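Local structure of putative cyclohexadienyl dehydrogenase and ADH prephenate dehydrogenase (Rhizobium meliloti, 4WJI) at residues G98-S103 against R236-H241; F118-P123 against I146-A151. The protein probably catalyses the oxidative decarboxylation of prephenate to 3-(4-hydroxyphenyl)pyruvate in tyrosine biosynthesis, and binds NADP and tyrosine. All coordinates share one frame; numbering follows the deposited sequence.

Interaction 1 of 2, residues G98-S103 against R236-H241. With NAP (NADP nicotinamide-adenine-dinucleotide phosphate), chain B; TYR (tyrosine), chain C.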
loop_
_atom_site.group_PDB
_atom_site.type_symbol
_atom_site.label_atom_id
_atom_site.label_comp_id
_atom_site.label_asym_id
_atom_site.label_seq_id
_atom_site.Cartn_x
_atom_site.Cartn_y
_atom_site.Cartn_z
ATOM N N GLY A 98 19.876 10.648 -4.199
ATOM C CA GLY A 98 18.667 11.443 -3.993
ATOM C C GLY A 98 17.451 11.044 -4.823
ATOM O O GLY A 98 17.557 10.601 -5.984
ATOM N N SER A 99 16.271 11.222 -4.217
ATOM C CA SER A 99 15.012 10.892 -4.817
ATOM C C SER A 99 14.549 11.846 -5.934
ATOM O O SER A 99 13.576 11.562 -6.640
ATOM C CB SER A 99 13.953 10.800 -3.708
ATOM O OG SER A 99 14.255 9.751 -2.789
ATOM N N THR A 100 15.191 13.002 -6.004
ATOM C CA THR A 100 15.104 13.974 -7.087
ATOM C C THR A 100 16.492 14.099 -7.729
ATOM O O THR A 100 17.502 13.830 -7.079
ATOM C CB THR A 100 14.593 15.366 -6.613
ATOM O OG1 THR A 100 15.595 16.001 -5.843
ATOM C CG2 THR A 100 13.382 15.237 -5.759
ATOM N N LYS A 101 16.544 14.495 -9.001
ATOM C CA LYS A 101 17.850 14.620 -9.672
ATOM C C LYS A 101 18.135 16.017 -10.243
ATOM O O LYS A 101 19.255 16.481 -10.207
ATOM C CB LYS A 101 17.987 13.538 -10.749
ATOM C CG LYS A 101 18.057 12.088 -10.228
ATOM C CD LYS A 101 19.448 11.527 -9.980
ATOM C CE LYS A 101 20.205 12.170 -8.872
ATOM N NZ LYS A 101 19.741 11.935 -7.504
ATOM N N GLY A 102 17.138 16.664 -10.859
ATOM C CA GLY A 102 17.380 17.983 -11.460
ATOM C C GLY A 102 17.893 18.967 -10.442
ATOM O O GLY A 102 18.858 19.722 -10.683
ATOM N N SER A 103 17.251 18.974 -9.284
ATOM C CA SER A 103 17.635 19.859 -8.201
ATOM C C SER A 103 19.015 19.560 -7.668
ATOM O O SER A 103 19.803 20.477 -7.395
ATOM C CB SER A 103 16.643 19.857 -7.033
ATOM O OG SER A 103 16.663 18.608 -6.328
ATOM N N ARG A 236 9.504 16.230 2.854
ATOM C CA ARG A 236 9.463 17.683 2.719
ATOM C C ARG A 236 10.407 18.084 1.583
ATOM O O ARG A 236 10.025 18.841 0.657
ATOM C CB ARG A 236 9.843 18.378 4.015
ATOM C CG ARG A 236 9.959 19.897 3.877
ATOM C CD ARG A 236 10.758 20.500 4.999
ATOM N NE ARG A 236 12.141 20.133 4.891
ATOM C CZ ARG A 236 13.050 20.298 5.834
ATOM N NH1 ARG A 236 12.702 20.777 7.018
ATOM N NH2 ARG A 236 14.316 19.975 5.587
ATOM N N ASP A 237 11.642 17.593 1.654
ATOM C CA ASP A 237 12.612 18.010 0.647
ATOM C C ASP A 237 12.225 17.590 -0.783
ATOM O O ASP A 237 12.434 18.346 -1.735
ATOM C CB ASP A 237 14.004 17.534 1.013
ATOM C CG ASP A 237 14.630 18.342 2.132
ATOM O OD1 ASP A 237 13.981 19.250 2.747
ATOM O OD2 ASP A 237 15.870 18.100 2.356
ATOM N N VAL A 238 11.706 16.364 -0.965
ATOM C CA VAL A 238 11.264 15.968 -2.309
ATOM C C VAL A 238 10.188 16.915 -2.855
ATOM O O VAL A 238 10.225 17.313 -4.032
ATOM C CB VAL A 238 10.735 14.505 -2.292
ATOM C CG1 VAL A 238 10.077 14.155 -3.599
ATOM C CG2 VAL A 238 11.855 13.537 -2.070
ATOM N N CYS A 239 9.204 17.263 -2.024
ATOM C CA CYS A 239 8.136 18.157 -2.462
ATOM C C CYS A 239 8.658 19.552 -2.821
ATOM O O CYS A 239 8.136 20.202 -3.746
ATOM C CB CYS A 239 7.082 18.306 -1.361
ATOM S SG CYS A 239 6.075 16.830 -1.127
ATOM N N LEU A 240 9.654 20.002 -2.087
ATOM C CA LEU A 240 10.272 21.330 -2.350
ATOM C C LEU A 240 11.132 21.327 -3.615
ATOM O O LEU A 240 11.284 22.355 -4.273
ATOM C CB LEU A 240 11.149 21.776 -1.172
ATOM C CG LEU A 240 10.396 22.109 0.137
ATOM C CD1 LEU A 240 11.347 22.294 1.313
ATOM C CD2 LEU A 240 9.485 23.310 -0.031
ATOM N N HIS A 241 11.739 20.195 -3.924
ATOM C CA HIS A 241 12.719 20.094 -5.001
ATOM C C HIS A 241 12.280 19.375 -6.265
ATOM O O HIS A 241 13.028 19.366 -7.244
ATOM C CB HIS A 241 14.023 19.506 -4.410
ATOM C CG HIS A 241 14.684 20.488 -3.525
ATOM N ND1 HIS A 241 14.631 20.483 -2.159
ATOM C CD2 HIS A 241 15.320 21.633 -3.878
ATOM C CE1 HIS A 241 15.266 21.561 -1.701
ATOM N NE2 HIS A 241 15.681 22.268 -2.724
HETATM P PA NAP B . 17.905 8.792 6.600
HETATM O O1A NAP B . 17.854 7.359 6.969
HETATM O O2A NAP B . 17.074 9.810 7.303
HETATM O O5B NAP B . 19.433 9.271 6.726
HETATM C C5B NAP B . 19.757 10.653 6.630
HETATM C C4B NAP B . 21.266 10.892 6.642
HETATM O O4B NAP B . 21.501 12.237 6.242
HETATM C C3B NAP B . 21.870 10.781 8.030
HETATM O O3B NAP B . 23.247 10.450 7.959
HETATM C C2B NAP B . 21.784 12.192 8.550
HETATM O O2B NAP B . 22.786 12.474 9.488
HETATM C C1B NAP B . 22.063 12.987 7.304
HETATM N N9A NAP B . 21.553 14.385 7.256
HETATM C C8A NAP B . 20.322 14.811 7.489
HETATM N N7A NAP B . 20.161 16.097 7.306
HETATM C C5A NAP B . 21.391 16.546 6.932
HETATM C C6A NAP B . 21.884 17.825 6.604
HETATM N N6A NAP B . 21.084 18.908 6.625
HETATM N N1A NAP B . 23.150 17.910 6.251
HETATM C C2A NAP B . 23.905 16.825 6.230
HETATM N N3A NAP B . 23.542 15.592 6.532
HETATM C C4A NAP B . 22.268 15.487 6.888
HETATM O O3 NAP B . 17.678 8.976 5.024
HETATM P PN NAP B . 17.755 7.983 3.776
HETATM O O1N NAP B . 16.479 7.309 3.741
HETATM O O2N NAP B . 18.994 7.206 3.798
HETATM O O5D NAP B . 17.749 9.024 2.542
HETATM C C5D NAP B . 18.926 9.613 2.047
HETATM C C4D NAP B . 18.701 9.998 0.587
HETATM O O4D NAP B . 18.287 8.845 -0.117
HETATM C C3D NAP B . 17.612 11.008 0.387
HETATM O O3D NAP B . 18.000 11.942 -0.606
HETATM C C2D NAP B . 16.419 10.203 -0.071
HETATM O O2D NAP B . 15.585 10.990 -0.882
HETATM C C1D NAP B . 17.140 9.127 -0.882
HETATM N N1N NAP B . 16.448 7.831 -0.978
HETATM C C2N NAP B . 15.712 7.371 0.035
HETATM C C3N NAP B . 15.061 6.164 -0.051
HETATM C C7N NAP B . 14.189 5.599 1.046
HETATM O O7N NAP B . 13.404 4.732 0.774
HETATM N N7N NAP B . 14.337 6.086 2.258
HETATM C C4N NAP B . 15.203 5.438 -1.205
HETATM C C5N NAP B . 15.988 5.928 -2.216
HETATM C C6N NAP B . 16.590 7.152 -2.109
HETATM P P2B NAP B . 22.461 12.600 11.058
HETATM O O1X NAP B . 21.597 11.435 11.411
HETATM O O2X NAP B . 23.821 12.543 11.693
HETATM O O3X NAP B . 21.732 13.904 11.319
HETATM N N TYR C . 10.649 4.144 0.844
HETATM C CA TYR C . 9.739 3.592 -0.195
HETATM C C TYR C . 9.028 2.383 0.349
HETATM O O TYR C . 9.249 2.066 1.515
HETATM C CB TYR C . 10.508 3.237 -1.473
HETATM C CG TYR C . 11.256 4.397 -2.119
HETATM C CD1 TYR C . 10.979 5.731 -1.817
HETATM C CD2 TYR C . 12.251 4.141 -3.026
HETATM C CE1 TYR C . 11.681 6.765 -2.414
HETATM C CE2 TYR C . 12.939 5.144 -3.661
HETATM C CZ TYR C . 12.684 6.454 -3.352
HETATM O OH TYR C . 13.406 7.470 -3.923
HETATM O OXT TYR C . 8.252 1.756 -0.410
HETATM O O HOH W 1 14.536 17.920 -9.052
#
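Ser103 and Thr100 meet His241 and Val238 through a thin, mostly apolar interface with no direct hydrogen bond across it. Ser103 OG rests 3.4 Å from His241 CB, and Ser103 CB lies obliquely by the imidazole. Aliphatic carbons do the rest: Thr100 CG2 passes Val238 CG1 in the opposite direction at 4.1 Å, and Val238 CG2 touches Ser99 CB.

Water supplies the polar link, accepting from Ser103 N and donating to His241 O at 2.8 Å. Within 98-103, Thr100 OG1 and Ser103 OG share a hydrogen bond of 2.9 Å, both hydroxyls lying between the backbone N and the carbonyl carbon of their own residue (chi1 71° and 69°). The imidazole is tied to its own helix, ND1 donating to Asp237 O, which also takes His241 N from the other face of its plane. Arg236 forms a side-on salt bridge to Asp237, NE and NH2 both reaching OD1, while Asp237 OD2 accepts from Gly75 N.

Ser99 carries the ligand contacts. Its OG bonds NADP O2D at 2.6 Å and the hydroxyl OH of the bound tyrosine at 2.7 Å, joining cofactor ribose and ligand phenol. With both ligands bound here, the arrangement is consistent with the active-site cleft of this dehydrogenase family: a turn after strand 93-96 of the Rossmann-type domain meets helix 232-241 of the dimerization region beside the cofactor.

Interaction 2 of 2, residues F118-P123 against I146-A151. With TYR (tyrosine), chain C.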
loop_
_atom_site.group_PDB
_atom_site.type_symbol
_atom_site.label_atom_id
_atom_site.label_comp_id
_atom_site.label_asym_id
_atom_site.label_seq_id
_atom_site.Cartn_x
_atom_site.Cartn_y
_atom_site.Cartn_z
ATOM N N PHE A 118 31.114 13.738 -11.817
ATOM C CA PHE A 118 29.834 13.802 -11.085
ATOM C C PHE A 118 28.834 12.922 -11.808
ATOM O O PHE A 118 28.414 13.273 -12.935
ATOM C CB PHE A 118 29.367 15.277 -11.064
ATOM C CG PHE A 118 28.088 15.525 -10.341
ATOM C CD1 PHE A 118 27.740 14.808 -9.192
ATOM C CD2 PHE A 118 27.242 16.518 -10.772
ATOM C CE1 PHE A 118 26.546 15.063 -8.504
ATOM C CE2 PHE A 118 26.070 16.804 -10.083
ATOM C CZ PHE A 118 25.712 16.061 -8.952
ATOM N N VAL A 119 28.435 11.818 -11.177
ATOM C CA VAL A 119 27.513 10.850 -11.784
ATOM C C VAL A 119 26.354 10.620 -10.841
ATOM O O VAL A 119 26.450 9.794 -9.949
ATOM C CB VAL A 119 28.181 9.489 -12.079
ATOM C CG1 VAL A 119 27.211 8.627 -12.893
ATOM C CG2 VAL A 119 29.505 9.698 -12.821
ATOM N N PRO A 120 25.294 11.393 -10.982
ATOM C CA PRO A 120 24.151 11.301 -10.075
ATOM C C PRO A 120 23.426 9.965 -10.207
ATOM O O PRO A 120 23.350 9.439 -11.268
ATOM C CB PRO A 120 23.244 12.450 -10.530
ATOM C CG PRO A 120 24.118 13.373 -11.290
ATOM C CD PRO A 120 25.118 12.472 -11.969
ATOM N N GLY A 121 22.901 9.453 -9.114
ATOM C CA GLY A 121 22.235 8.182 -9.101
ATOM C C GLY A 121 20.966 8.254 -8.262
ATOM O O GLY A 121 20.696 9.217 -7.519
ATOM N N HIS A 122 20.169 7.233 -8.451
ATOM C CA HIS A 122 18.981 7.013 -7.634
ATOM C C HIS A 122 18.635 5.526 -7.540
ATOM O O HIS A 122 18.123 5.000 -8.475
ATOM C CB HIS A 122 17.793 7.789 -8.217
ATOM C CG HIS A 122 16.541 7.692 -7.408
ATOM N ND1 HIS A 122 15.334 8.169 -7.862
ATOM C CD2 HIS A 122 16.319 7.225 -6.158
ATOM C CE1 HIS A 122 14.421 7.969 -6.936
ATOM N NE2 HIS A 122 14.985 7.390 -5.896
ATOM N N PRO A 123 18.885 4.875 -6.400
ATOM C CA PRO A 123 18.424 3.495 -6.277
ATOM C C PRO A 123 16.899 3.463 -6.000
ATOM O O PRO A 123 16.413 4.114 -5.077
ATOM C CB PRO A 123 19.231 2.949 -5.089
ATOM C CG PRO A 123 19.436 4.179 -4.220
ATOM C CD PRO A 123 19.597 5.314 -5.185
ATOM N N ILE A 146 18.741 4.215 -11.290
ATOM C CA ILE A 146 18.779 5.138 -12.417
ATOM C C ILE A 146 19.957 6.086 -12.239
ATOM O O ILE A 146 20.087 6.759 -11.214
ATOM C CB ILE A 146 17.456 5.948 -12.548
ATOM C CG1 ILE A 146 16.233 5.028 -12.732
ATOM C CG2 ILE A 146 17.550 6.963 -13.669
ATOM C CD1 ILE A 146 14.903 5.721 -12.567
ATOM N N LEU A 147 20.806 6.135 -13.247
ATOM C CA LEU A 147 21.868 7.148 -13.331
ATOM C C LEU A 147 21.483 8.260 -14.270
ATOM O O LEU A 147 20.846 8.013 -15.298
ATOM C CB LEU A 147 23.173 6.512 -13.792
ATOM C CG LEU A 147 23.712 5.313 -13.019
ATOM C CD1 LEU A 147 25.034 4.791 -13.602
ATOM C CD2 LEU A 147 23.835 5.651 -11.544
ATOM N N THR A 148 21.881 9.493 -13.931
ATOM C CA THR A 148 21.492 10.642 -14.780
ATOM C C THR A 148 22.754 11.524 -15.079
ATOM O O THR A 148 22.833 12.679 -14.664
ATOM C CB THR A 148 20.320 11.472 -14.177
ATOM O OG1 THR A 148 20.753 12.139 -12.984
ATOM C CG2 THR A 148 19.162 10.622 -13.832
ATOM N N PRO A 149 23.781 10.949 -15.765
ATOM C CA PRO A 149 24.995 11.743 -16.033
ATOM C C PRO A 149 24.725 12.922 -16.953
ATOM O O PRO A 149 24.113 12.750 -17.986
ATOM C CB PRO A 149 25.925 10.764 -16.740
ATOM C CG PRO A 149 25.135 9.578 -17.062
ATOM C CD PRO A 149 23.815 9.624 -16.404
ATOM N N PRO A 150 25.193 14.112 -16.577
ATOM C CA PRO A 150 25.085 15.239 -17.506
ATOM C C PRO A 150 25.893 14.970 -18.799
ATOM O O PRO A 150 26.791 14.173 -18.845
ATOM C CB PRO A 150 25.640 16.411 -16.689
ATOM C CG PRO A 150 25.402 16.038 -15.263
ATOM C CD PRO A 150 25.563 14.542 -15.213
ATOM N N ALA A 151 25.510 15.647 -19.863
ATOM C CA ALA A 151 26.197 15.549 -21.139
ATOM C C ALA A 151 27.683 15.822 -20.945
ATOM O O ALA A 151 28.042 16.738 -20.258
ATOM C CB ALA A 151 25.605 16.589 -22.085
HETATM N N TYR C . 10.649 4.144 0.844
HETATM C CA TYR C . 9.739 3.592 -0.195
HETATM C C TYR C . 9.028 2.383 0.349
HETATM O O TYR C . 9.249 2.066 1.515
HETATM C CB TYR C . 10.508 3.237 -1.473
HETATM C CG TYR C . 11.256 4.397 -2.119
HETATM C CD1 TYR C . 10.979 5.731 -1.817
HETATM C CD2 TYR C . 12.251 4.141 -3.026
HETATM C CE1 TYR C . 11.681 6.765 -2.414
HETATM C CE2 TYR C . 12.939 5.144 -3.661
HETATM C CZ TYR C . 12.684 6.454 -3.352
HETATM O OH TYR C . 13.406 7.470 -3.923
HETATM O OXT TYR C . 8.252 1.756 -0.410
#
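Pro120 lies against Thr148 and Pro150, while the backbones of 118-123 and 146-151 run antiparallel beside it. Thr148 N donates to Pro120 O at 3.0 Å, at an N-H...O angle of 164°. His122 and Ile146 form a hydrogen-bonded pair: Ile146 N to His122 O is the straighter bond, and the return bond from His122 N to Ile146 O is weak. Gly121 faces Leu147 as a non-hydrogen-bonded pair, with Gly121 CA making a CA-H...O contact to Ile146 O at 3.3 Å.

Side-chain packing extends the pairing. Pro120 crosses Thr148 at about a right angle, its CB 3.5 Å from Thr148 OG1, a buried hydroxyl with no hydrogen-bonding partner. Pro120 CD and Pro150 CD meet tip to tip at 3.9 Å, and Pro120 CG covers one face of the Phe118 ring toward its rim. An alanine at Pro120 would keep the CB contact to Thr148 OG1, but without CG and CD the Phe118 ring, Pro150 CD and Thr148 O would probably lose part of their packing, leaving a gap there. Leu147 CD2 reaches Gly121 CA at 3.9 Å; a CB on Gly121 would come within a tight 3.4 Å of Leu147 CD2.

His122 CG stands anti to the backbone N (chi1 -177°), and the ring edge meets the bound tyrosine, NE2 to OH at 2.5 Å. His122 ND1 is hydrogen-bonded to His180 NE2, a second-shell partner that would help fix the ring's rotation. Strand 117-123, which delivers His122 to the tyrosine pocket, is the last of the parallel run in the Rossmann-type sheet; from 144-147 on the direction reverses, with 171-174 parallel to it.

How the interactions relate
Both contacts are largely buried, yet interaction 1 joins a turn to a helix from the dimerization region, whereas interaction 2 pairs neighbouring strands inside the nucleotide-binding sheet. Ser103 and His241 are partly exposed, as are Phe118, Pro149 and Pro150; Ser99, Thr100, Val238 and the paired strand residues are buried. Sequence nests interaction 2 within the long loop closed by interaction 1. Lys101 connects them: its NZ probably bonds Gly121 O at 2.9 Å and forms a salt bridge with Asp96, while its aliphatic chain packs on Pro120 and Thr148. Aliphatic packing and a bridging water mark the first, direct backbone bonds and proline packing the second. They approach the bound tyrosine from different elements, turn and strand.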